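Side-chain contacts in putative Nitroreductase (Anabaena variabilis ATCC 29413, PDB 3EO7), which binds flavin mononucleotide and probably acts as an oxidoreductase of the nitroreductase family: residues Q7-A10 against Q11-H14; R180-R183 against R184-D188; Q264-D267 against G268-L271; D450-Y453 against R454-H457. All coordinates share one frame; numbering follows the deposited sequence.

Contact 1 of 4, residues Q7-A10 against Q11-H14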
loop_
_atom_site.group_PDB
_atom_site.type_symbol
_atom_site.label_atom_id
_atom_site.label_comp_id
_atom_site.label_asym_id
_atom_site.label_seq_id
_atom_site.Cartn_x
_atom_site.Cartn_y
_atom_site.Cartn_z
ATOM N N GLN A 7 -5.783 7.196 25.983
ATOM C CA GLN A 7 -5.598 6.746 24.610
ATOM C C GLN A 7 -6.394 7.660 23.662
ATOM O O GLN A 7 -7.440 8.189 24.040
ATOM C CB GLN A 7 -6.109 5.314 24.428
ATOM C CG GLN A 7 -5.257 4.222 25.046
ATOM C CD GLN A 7 -5.522 2.848 24.418
ATOM O OE1 GLN A 7 -6.627 2.558 23.939
ATOM N NE2 GLN A 7 -4.489 2.002 24.401
ATOM N N SER A 8 -5.901 7.830 22.445
ATOM C CA SER A 8 -6.658 8.555 21.443
ATOM C C SER A 8 -7.408 7.495 20.622
ATOM O O SER A 8 -7.159 6.282 20.755
ATOM C CB SER A 8 -5.757 9.427 20.565
ATOM O OG SER A 8 -4.934 8.611 19.774
ATOM N N ILE A 9 -8.282 7.962 19.734
ATOM C CA ILE A 9 -9.154 7.064 18.983
ATOM C C ILE A 9 -8.381 6.076 18.107
ATOM O O ILE A 9 -8.804 4.942 17.981
ATOM C CB ILE A 9 -10.269 7.854 18.197
ATOM C CG1 ILE A 9 -11.311 6.886 17.575
ATOM C CG2 ILE A 9 -9.631 8.774 17.167
ATOM C CD1 ILE A 9 -12.106 6.023 18.568
ATOM N N ALA A 10 -7.237 6.460 17.535
ATOM C CA ALA A 10 -6.446 5.501 16.733
ATOM C C ALA A 10 -5.907 4.333 17.590
ATOM O O ALA A 10 -5.886 3.180 17.144
ATOM C CB ALA A 10 -5.321 6.208 16.014
ATOM N N GLN A 11 -5.463 4.638 18.813
ATOM C CA GLN A 11 -5.024 3.586 19.747
ATOM C C GLN A 11 -6.179 2.662 20.133
ATOM O O GLN A 11 -6.027 1.431 20.148
ATOM C CB GLN A 11 -4.386 4.196 20.987
ATOM C CG GLN A 11 -3.087 4.923 20.692
ATOM C CD GLN A 11 -2.602 5.668 21.892
ATOM O OE1 GLN A 11 -3.187 6.674 22.314
ATOM N NE2 GLN A 11 -1.520 5.179 22.466
ATOM N N HIS A 12 -7.355 3.238 20.367
ATOM C CA HIS A 12 -8.551 2.468 20.727
ATOM C C HIS A 12 -8.954 1.560 19.558
ATOM O O HIS A 12 -9.230 0.367 19.750
ATOM C CB HIS A 12 -9.678 3.439 21.102
ATOM C CG HIS A 12 -10.963 2.782 21.504
ATOM N ND1 HIS A 12 -11.083 2.053 22.673
ATOM C CD2 HIS A 12 -12.198 2.807 20.941
ATOM C CE1 HIS A 12 -12.328 1.620 22.784
ATOM N NE2 HIS A 12 -13.027 2.081 21.763
ATOM N N TYR A 13 -9.015 2.150 18.372
ATOM C CA TYR A 13 -9.304 1.414 17.135
ATOM C C TYR A 13 -8.331 0.209 17.023
ATOM O O TYR A 13 -8.729 -0.935 16.791
ATOM C CB TYR A 13 -9.209 2.333 15.867
ATOM C CG TYR A 13 -9.343 1.466 14.645
ATOM C CD1 TYR A 13 -10.585 1.121 14.150
ATOM C CD2 TYR A 13 -8.238 0.885 14.083
ATOM C CE1 TYR A 13 -10.726 0.214 13.116
ATOM C CE2 TYR A 13 -8.350 -0.040 13.039
ATOM C CZ TYR A 13 -9.599 -0.379 12.552
ATOM O OH TYR A 13 -9.697 -1.331 11.533
ATOM N N HIS A 14 -7.049 0.479 17.188
ATOM C CA HIS A 14 -6.048 -0.576 17.066
ATOM C C HIS A 14 -6.297 -1.698 18.072
ATOM O O HIS A 14 -6.357 -2.863 17.719
ATOM C CB HIS A 14 -4.649 -0.028 17.242
ATOM C CG HIS A 14 -3.602 -0.973 16.751
ATOM N ND1 HIS A 14 -3.448 -1.252 15.413
ATOM C CD2 HIS A 14 -2.707 -1.740 17.413
ATOM C CE1 HIS A 14 -2.472 -2.135 15.274
ATOM N NE2 HIS A 14 -2.001 -2.442 16.468
HETATM O O HOH W 1 -8.793 1.094 24.098
HETATM O O HOH W 2 -2.430 9.269 21.537
#
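The imidazole of His12 is met obliquely by Ile9, whose CD1 lies 4.0 Å from His12 CD2. At the ring edge, in plane, a water sits 2.9 Å from His12 ND1. The same water donates to Gln7 OE1 and so links the two side chains. Tyr262 stacks on the His12 ring from outside the segments. Ala10 O lies at the edge of the Tyr13 ring, while Phe274 stacks on that ring. The amides of Gln7 and Gln11 are turned 27° apart but do not bond to each other. The Gln7 amide rests instead beside the Gln11 stem, with Gln7 CD 3.9 Å from Gln11 CB.

Gln11 swings CG beside its own backbone N (chi1 -66°) and reaches back to the helix start. There Ser8 N donates to Gln11 OE1 over 3.0 Å, a nearly straight bond at 164°, with the donor slightly tilted from the amide plane. Ser8 is at the N-cap position, and the Gln11 side chain accepts its N-H; the Ser8 hydroxyl makes no capping bond but bonds to Asp450, which also takes the Ala10 N-H. A second water donates to both Ser8 OG and Gln11 OE1. Gln11 OE1 thus accepts two bonds, which would fix the rotation of its amide, and the N-H groups of Ser8 and Ala10 at the start of helix 9-16 are taken by the side chains of Gln11 and Asp450.

Contact 2 of 4, residues R180-R183 against R184-D188. With FMN (flavin mononucleotide), chain B.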
loop_
_atom_site.group_PDB
_atom_site.type_symbol
_atom_site.label_atom_id
_atom_site.label_comp_id
_atom_site.label_asym_id
_atom_site.label_seq_id
_atom_site.Cartn_x
_atom_site.Cartn_y
_atom_site.Cartn_z
ATOM N N ARG A 180 -12.256 -4.486 11.616
ATOM C CA ARG A 180 -10.830 -4.708 11.297
ATOM C C ARG A 180 -10.506 -4.324 9.864
ATOM O O ARG A 180 -9.351 -4.225 9.484
ATOM C CB ARG A 180 -10.454 -6.175 11.498
ATOM C CG ARG A 180 -10.665 -6.695 12.905
ATOM C CD ARG A 180 -9.940 -8.007 13.111
ATOM N NE ARG A 180 -9.926 -8.425 14.517
ATOM C CZ ARG A 180 -10.835 -9.184 15.109
ATOM N NH1 ARG A 180 -11.895 -9.632 14.454
ATOM N NH2 ARG A 180 -10.684 -9.507 16.390
ATOM N N ALA A 181 -11.546 -4.178 9.029
ATOM C CA ALA A 181 -11.362 -3.811 7.637
ATOM C C ALA A 181 -10.544 -2.534 7.436
ATOM O O ALA A 181 -9.910 -2.418 6.402
ATOM C CB ALA A 181 -12.704 -3.676 6.879
ATOM N N TYR A 182 -10.590 -1.572 8.357
ATOM C CA TYR A 182 -9.843 -0.335 8.132
ATOM C C TYR A 182 -8.339 -0.580 7.989
ATOM O O TYR A 182 -7.712 0.030 7.113
ATOM C CB TYR A 182 -10.130 0.726 9.185
ATOM C CG TYR A 182 -9.932 2.130 8.684
ATOM C CD1 TYR A 182 -10.818 2.685 7.744
ATOM C CD2 TYR A 182 -8.894 2.942 9.149
ATOM C CE1 TYR A 182 -10.656 3.987 7.290
ATOM C CE2 TYR A 182 -8.764 4.266 8.705
ATOM C CZ TYR A 182 -9.634 4.777 7.794
ATOM O OH TYR A 182 -9.482 6.078 7.382
ATOM N N ARG A 183 -7.766 -1.506 8.782
ATOM C CA ARG A 183 -6.358 -1.860 8.621
ATOM C C ARG A 183 -6.126 -2.415 7.216
ATOM O O ARG A 183 -5.231 -1.965 6.501
ATOM C CB ARG A 183 -5.946 -2.952 9.619
ATOM C CG ARG A 183 -6.041 -2.553 11.068
ATOM C CD ARG A 183 -5.759 -3.798 11.864
ATOM N NE ARG A 183 -5.752 -3.698 13.312
ATOM C CZ ARG A 183 -4.846 -4.304 14.087
ATOM N NH1 ARG A 183 -3.798 -4.927 13.552
ATOM N NH2 ARG A 183 -4.953 -4.245 15.403
ATOM N N ARG A 184 -6.956 -3.387 6.829
ATOM C CA ARG A 184 -6.797 -4.064 5.541
ATOM C C ARG A 184 -6.975 -3.101 4.356
ATOM O O ARG A 184 -6.225 -3.164 3.377
ATOM C CB ARG A 184 -7.759 -5.265 5.390
ATOM C CG ARG A 184 -7.769 -6.233 6.565
ATOM C CD ARG A 184 -6.438 -6.892 6.850
ATOM N NE ARG A 184 -6.683 -8.003 7.768
ATOM C CZ ARG A 184 -6.839 -7.894 9.083
ATOM N NH1 ARG A 184 -6.615 -6.760 9.729
ATOM N NH2 ARG A 184 -7.165 -8.971 9.779
ATOM N N ILE A 185 -7.957 -2.214 4.442
ATOM C CA ILE A 185 -8.196 -1.234 3.402
ATOM C C ILE A 185 -6.963 -0.372 3.175
ATOM O O ILE A 185 -6.551 -0.118 2.041
ATOM C CB ILE A 185 -9.379 -0.321 3.810
ATOM C CG1 ILE A 185 -10.708 -1.063 3.629
ATOM C CG2 ILE A 185 -9.415 0.984 2.961
ATOM C CD1 ILE A 185 -11.910 -0.385 4.317
ATOM N N CYS A 186 -6.365 0.107 4.263
ATOM C CA CYS A 186 -5.195 0.980 4.129
ATOM C C CYS A 186 -3.978 0.225 3.593
ATOM O O CYS A 186 -3.236 0.762 2.776
ATOM C CB CYS A 186 -4.914 1.679 5.433
ATOM S SG CYS A 186 -6.233 2.916 5.858
ATOM N N LEU A 187 -3.776 -1.001 4.065
ATOM C CA LEU A 187 -2.696 -1.872 3.533
ATOM C C LEU A 187 -2.898 -2.109 2.045
ATOM O O LEU A 187 -1.951 -1.966 1.263
ATOM C CB LEU A 187 -2.653 -3.208 4.284
ATOM C CG LEU A 187 -2.210 -3.041 5.746
ATOM C CD1 LEU A 187 -2.546 -4.323 6.540
ATOM C CD2 LEU A 187 -0.726 -2.708 5.789
ATOM N N ASP A 188 -4.105 -2.539 1.666
ATOM C CA ASP A 188 -4.453 -2.786 0.252
ATOM C C ASP A 188 -4.129 -1.541 -0.599
ATOM O O ASP A 188 -3.567 -1.632 -1.695
ATOM C CB ASP A 188 -5.942 -3.078 0.069
ATOM C CG ASP A 188 -6.371 -4.451 0.555
ATOM O OD1 ASP A 188 -5.551 -5.223 1.114
ATOM O OD2 ASP A 188 -7.582 -4.738 0.381
HETATM N N1 FMN B . -3.038 -14.211 1.734
HETATM C C2 FMN B . -3.110 -15.242 2.655
HETATM O O2 FMN B . -3.073 -16.414 2.295
HETATM N N3 FMN B . -3.255 -15.035 4.001
HETATM C C4 FMN B . -3.381 -13.785 4.529
HETATM O O4 FMN B . -3.322 -13.652 5.765
HETATM C C4A FMN B . -3.310 -12.715 3.639
HETATM N N5 FMN B . -3.482 -11.424 4.102
HETATM C C5A FMN B . -3.320 -10.340 3.215
HETATM C C6 FMN B . -3.370 -9.024 3.660
HETATM C C7 FMN B . -3.233 -7.950 2.782
HETATM C C7M FMN B . -3.170 -6.514 3.322
HETATM C C8 FMN B . -3.036 -8.186 1.427
HETATM C C8M FMN B . -2.688 -7.076 0.457
HETATM C C9 FMN B . -2.975 -9.508 0.949
HETATM C C9A FMN B . -3.115 -10.583 1.845
HETATM N N10 FMN B . -3.066 -11.891 1.379
HETATM C C10 FMN B . -3.144 -12.939 2.256
HETATM C "C1'" FMN B . -3.097 -12.207 -0.103
HETATM C "C2'" FMN B . -4.470 -12.046 -0.724
HETATM O "O2'" FMN B . -5.279 -13.203 -0.421
HETATM C "C3'" FMN B . -4.317 -11.846 -2.230
HETATM O "O3'" FMN B . -3.681 -10.592 -2.495
HETATM C "C4'" FMN B . -5.636 -11.969 -3.015
HETATM O "O4'" FMN B . -6.201 -13.303 -2.873
HETATM C "C5'" FMN B . -5.405 -11.652 -4.480
HETATM O "O5'" FMN B . -4.453 -12.501 -5.062
HETATM P P FMN B . -3.132 -11.951 -5.735
HETATM O O1P FMN B . -2.302 -11.276 -4.648
HETATM O O2P FMN B . -2.444 -13.188 -6.299
HETATM O O3P FMN B . -3.482 -10.981 -6.826
#
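Tyr182 carries its ring anti to the backbone N (chi1 -153°), and Cys186 turns SG back beside its own N (chi1 -68°). One helical turn apart, the two meet as a sulfur-aromatic contact. Cys186 SG lies over one face of the Tyr182 ring, 4.3 Å from its centroid and 20° off the normal. The sulfur is displaced toward the rim, and Tyr182 CE2 is the ring atom it approaches, at 4.0 Å.

Ile185 folds over the preceding turn. Its CG1 is 3.2 Å from Ala181 O, and its CD1 is 4.2 Å from Ala181 CB. A serine in place of Ile185 would lack CG1 and CD1, and would probably open a gap beside Ala181 and toward Ser173. In the backbone, Ile185 N donates to Ala181 O and Leu187 N to Arg183 O, both nearly straight bonds.

Arg184 NH1 lies 3.8 Å from Arg183 CD. Arg183 NE bonds to Thr17 OG1, and its NH1 forms a salt bridge with Asp486.

Leu187 and Asp188 belong to the flavin pocket. Leu187 CB lies 3.5 Å from FMN C7M, and Asp188 OD1 lies 3.5 Å from FMN C8M. Asp188 is held in turn by Ser102 and the Ala103 N-H.

Helix 181-202 is flanked here by three others. Ala181 and Ile185 pack on helix 170-177, Ala181 and Tyr182 also touch helix 270-276, and Tyr182, Arg183 and Cys186 meet helix 452-473.

Contact 3 of 4, residues Q264-D267 against G268-L271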
loop_
_atom_site.group_PDB
_atom_site.type_symbol
_atom_site.label_atom_id
_atom_site.label_comp_id
_atom_site.label_asym_id
_atom_site.label_seq_id
_atom_site.Cartn_x
_atom_site.Cartn_y
_atom_site.Cartn_z
ATOM N N GLN A 264 -18.344 5.606 23.722
ATOM C CA GLN A 264 -18.275 4.165 23.567
ATOM C C GLN A 264 -18.926 3.885 22.219
ATOM O O GLN A 264 -20.074 4.275 21.987
ATOM C CB GLN A 264 -18.936 3.424 24.745
ATOM C CG GLN A 264 -17.993 3.336 25.986
ATOM C CD GLN A 264 -16.586 2.786 25.633
ATOM O OE1 GLN A 264 -15.564 3.460 25.855
ATOM N NE2 GLN A 264 -16.541 1.589 25.031
ATOM N N VAL A 265 -18.151 3.303 21.302
ATOM C CA VAL A 265 -18.615 3.043 19.938
ATOM C C VAL A 265 -18.824 1.551 19.768
ATOM O O VAL A 265 -17.869 0.791 19.834
ATOM C CB VAL A 265 -17.594 3.563 18.887
ATOM C CG1 VAL A 265 -18.113 3.322 17.475
ATOM C CG2 VAL A 265 -17.313 5.050 19.158
ATOM N N PRO A 266 -20.077 1.122 19.599
ATOM C CA PRO A 266 -20.364 -0.313 19.437
ATOM C C PRO A 266 -19.642 -0.999 18.298
ATOM O O PRO A 266 -19.322 -0.382 17.279
ATOM C CB PRO A 266 -21.861 -0.337 19.181
ATOM C CG PRO A 266 -22.368 0.880 19.926
ATOM C CD PRO A 266 -21.313 1.918 19.653
ATOM N N ASP A 267 -19.367 -2.291 18.468
ATOM C CA ASP A 267 -18.767 -3.042 17.402
ATOM C C ASP A 267 -19.638 -2.890 16.176
ATOM O O ASP A 267 -20.869 -2.928 16.274
ATOM C CB ASP A 267 -18.704 -4.541 17.738
ATOM C CG ASP A 267 -17.677 -4.883 18.779
ATOM O OD1 ASP A 267 -16.723 -4.132 19.041
ATOM O OD2 ASP A 267 -17.813 -5.988 19.331
ATOM N N GLY A 268 -19.000 -2.777 15.014
ATOM C CA GLY A 268 -19.711 -2.622 13.738
ATOM C C GLY A 268 -19.853 -1.171 13.330
ATOM O O GLY A 268 -20.086 -0.880 12.161
ATOM N N GLU A 269 -19.729 -0.270 14.305
ATOM C CA GLU A 269 -19.853 1.158 14.047
ATOM C C GLU A 269 -18.518 1.872 14.129
ATOM O O GLU A 269 -18.406 3.050 13.813
ATOM C CB GLU A 269 -20.813 1.723 15.091
ATOM C CG GLU A 269 -22.229 1.084 15.034
ATOM C CD GLU A 269 -23.171 1.528 16.108
ATOM O OE1 GLU A 269 -22.852 2.433 16.875
ATOM O OE2 GLU A 269 -24.282 0.929 16.213
ATOM N N LEU A 270 -17.469 1.147 14.534
ATOM C CA LEU A 270 -16.186 1.750 14.760
ATOM C C LEU A 270 -15.413 2.142 13.512
ATOM O O LEU A 270 -14.746 3.184 13.510
ATOM C CB LEU A 270 -15.364 0.807 15.650
ATOM C CG LEU A 270 -13.979 1.291 16.055
ATOM C CD1 LEU A 270 -14.033 2.531 16.898
ATOM C CD2 LEU A 270 -13.267 0.113 16.782
ATOM N N LEU A 271 -15.480 1.335 12.457
ATOM C CA LEU A 271 -14.771 1.651 11.210
ATOM C C LEU A 271 -15.203 3.023 10.654
ATOM O O LEU A 271 -14.356 3.879 10.397
ATOM C CB LEU A 271 -15.045 0.586 10.136
ATOM C CG LEU A 271 -14.239 0.763 8.834
ATOM C CD1 LEU A 271 -14.007 -0.581 8.153
ATOM C CD2 LEU A 271 -14.887 1.749 7.866
#
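A type II beta turn, Pro266 to Glu269, leads straight into helix 270-276, with Pro266 and Glu269 in contact across it. Glu269 N donates to Pro266 O over 3.0 Å, closing the turn. Asp267 and Gly268 occupy its two central positions. Gly268 has positive phi (95°), as expected at the third position of such a turn. A side chain there would put its CB about 2.5 Å from Asp267 O, a clash that glycine avoids.

Glu269 bends back over the turn, with CG beside its own N (chi1 -60°) and the chain extended beyond. Its carboxylate crosses the proline ring at a slant, and Glu269 OE1 comes within 3.2 Å of Pro266 CD. This edge of the contact is exposed.

The turn is also tied to the rest of the fold. Asp267 OD1 makes a salt bridge to Arg16 of helix 9-16, and Gly268 N donates to Asp179.

On the buried side, Val265 reaches toward the first residue of the helix. Its CG1 points anti to the backbone N (chi1 -178°) and fits against both the Glu269 carbonyl carbon and Leu270. Val265 CG1 lies 3.7 Å from Leu270 CA and 4.1 Å from Leu270 CB.

Contact 4 of 4, residues D450-Y453 against R454-H457; sequences DRVY and RYLH
Arg451 and Arg454 lay their guanidinium groups partly over each other, planes 35° apart. Arg454 NH1 sits over the Arg451 face, toward its rim, 3.3 Å from Arg451 NH1. The pair gathers round one carboxylate, because each NH1 makes a salt bridge to an oxygen of Asp215. Arg451 is extended, its CG anti to the backbone N (chi1 -177°), and its NE also reaches Tyr455 OH in a weak bond of 3.0 Å; the hydroxyl is also bonded to Leu254 O. A methionine at Arg451 would probably leave Asp215 with one arginine fewer and the Tyr455 hydroxyl without this donor.

The segments lie at the start of helix 452-473, within the second nitroreductase-family region of the chain. Among the backbone-directed bonds, Leu456 N donates to Val452 O over 2.8 Å. Tyr453 O is gripped twice by His457, through ND1 at 3.0 Å and more weakly through the backbone N. The ND1 bond lies close to the imidazole plane and would hold the ring's rotation.

His457 CE1 lies over the Tyr453 face near the rim, 3.2 Å from Tyr453 CZ, with the two rings inclined at 34°. Val452 CG2 rests 4.2 Å from Leu456 CG.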
loop_
_atom_site.group_PDB
_atom_site.type_symbol
_atom_site.label_atom_id
_atom_site.label_comp_id
_atom_site.label_asym_id
_atom_site.label_seq_id
_atom_site.Cartn_x
_atom_site.Cartn_y
_atom_site.Cartn_z
ATOM N N ASP A 450 -4.544 11.255 14.887
ATOM C CA ASP A 450 -5.113 9.933 14.662
ATOM C C ASP A 450 -5.080 9.484 13.216
ATOM O O ASP A 450 -5.042 8.301 12.953
ATOM C CB ASP A 450 -6.521 9.844 15.230
ATOM C CG ASP A 450 -6.517 9.974 16.731
ATOM O OD1 ASP A 450 -5.983 9.047 17.382
ATOM O OD2 ASP A 450 -7.048 10.996 17.223
ATOM N N ARG A 451 -5.107 10.444 12.299
ATOM C CA ARG A 451 -5.006 10.151 10.853
ATOM C C ARG A 451 -3.714 9.426 10.492
ATOM O O ARG A 451 -3.625 8.806 9.446
ATOM C CB ARG A 451 -5.143 11.451 10.068
ATOM C CG ARG A 451 -5.140 11.331 8.529
ATOM C CD ARG A 451 -5.055 12.735 7.957
ATOM N NE ARG A 451 -5.236 12.883 6.490
ATOM C CZ ARG A 451 -6.429 13.117 5.914
ATOM N NH1 ARG A 451 -7.545 13.154 6.644
ATOM N NH2 ARG A 451 -6.503 13.320 4.615
ATOM N N VAL A 452 -2.699 9.484 11.359
ATOM C CA VAL A 452 -1.444 8.780 11.094
ATOM C C VAL A 452 -1.698 7.285 10.881
ATOM O O VAL A 452 -0.947 6.625 10.159
ATOM C CB VAL A 452 -0.386 8.958 12.226
ATOM C CG1 VAL A 452 -0.716 8.075 13.467
ATOM C CG2 VAL A 452 1.063 8.670 11.653
ATOM N N TYR A 453 -2.782 6.761 11.457
ATOM C CA TYR A 453 -3.112 5.357 11.301
ATOM C C TYR A 453 -3.228 4.991 9.828
ATOM O O TYR A 453 -2.764 3.908 9.409
ATOM C CB TYR A 453 -4.411 5.028 12.050
ATOM C CG TYR A 453 -4.552 3.557 12.382
ATOM C CD1 TYR A 453 -3.991 3.031 13.526
ATOM C CD2 TYR A 453 -5.259 2.712 11.552
ATOM C CE1 TYR A 453 -4.127 1.680 13.864
ATOM C CE2 TYR A 453 -5.439 1.385 11.882
ATOM C CZ TYR A 453 -4.835 0.871 13.037
ATOM O OH TYR A 453 -5.011 -0.440 13.344
ATOM N N ARG A 454 -3.890 5.856 9.047
ATOM C CA ARG A 454 -3.993 5.651 7.602
ATOM C C ARG A 454 -2.596 5.611 6.961
ATOM O O ARG A 454 -2.283 4.746 6.177
ATOM C CB ARG A 454 -4.720 6.825 6.942
ATOM C CG ARG A 454 -6.096 7.083 7.425
ATOM C CD ARG A 454 -6.681 8.190 6.522
ATOM N NE ARG A 454 -7.915 8.702 7.055
ATOM C CZ ARG A 454 -8.647 9.662 6.472
ATOM N NH1 ARG A 454 -8.247 10.199 5.325
ATOM N NH2 ARG A 454 -9.767 10.057 7.041
ATOM N N TYR A 455 -1.782 6.587 7.339
ATOM C CA TYR A 455 -0.455 6.778 6.758
ATOM C C TYR A 455 0.430 5.578 7.004
ATOM O O TYR A 455 1.149 5.121 6.111
ATOM C CB TYR A 455 0.230 8.017 7.304
ATOM C CG TYR A 455 -0.483 9.357 7.100
ATOM C CD1 TYR A 455 -1.316 9.593 6.007
ATOM C CD2 TYR A 455 -0.214 10.430 7.946
ATOM C CE1 TYR A 455 -1.882 10.809 5.812
ATOM C CE2 TYR A 455 -0.794 11.687 7.763
ATOM C CZ TYR A 455 -1.644 11.875 6.676
ATOM O OH TYR A 455 -2.230 13.109 6.430
ATOM N N LEU A 456 0.385 5.071 8.221
ATOM C CA LEU A 456 1.226 3.933 8.595
ATOM C C LEU A 456 0.916 2.693 7.755
ATOM O O LEU A 456 1.836 1.999 7.266
ATOM C CB LEU A 456 1.028 3.573 10.084
ATOM C CG LEU A 456 1.494 4.570 11.124
ATOM C CD1 LEU A 456 1.047 4.211 12.556
ATOM C CD2 LEU A 456 3.043 4.741 11.008
ATOM N N HIS A 457 -0.373 2.390 7.630
ATOM C CA HIS A 457 -0.821 1.186 6.946
ATOM C C HIS A 457 -0.585 1.333 5.444
ATOM O O HIS A 457 -0.124 0.390 4.807
ATOM C CB HIS A 457 -2.277 0.867 7.317
ATOM C CG HIS A 457 -2.411 0.255 8.672
ATOM N ND1 HIS A 457 -2.392 1.001 9.838
ATOM C CD2 HIS A 457 -2.527 -1.038 9.054
ATOM C CE1 HIS A 457 -2.512 0.189 10.873
ATOM N NE2 HIS A 457 -2.576 -1.052 10.432
#

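From the N terminus, contact 1 starts helix 9-16, contact 2 starts helix 181-202, contact 3 turns into helix 270-276 and contact 4 starts helix 452-473. Each spans neighbouring residues and closes only a local turn. They follow in series, so none nests in or crosses another. Their packing brings distant parts of the chain together. Contact 1 joins contact 4 through His14 with Tyr453 and the packing of Ile9 on Asp450, and joins contact 2 through His14 O with Arg183. Leu270 and Leu271 pack contact 3 on contacts 1 and 2. Contacts 2 and 4, from different nitroreductase-family regions, pack Cys186 against His457; contacts 3 and 4 do not touch.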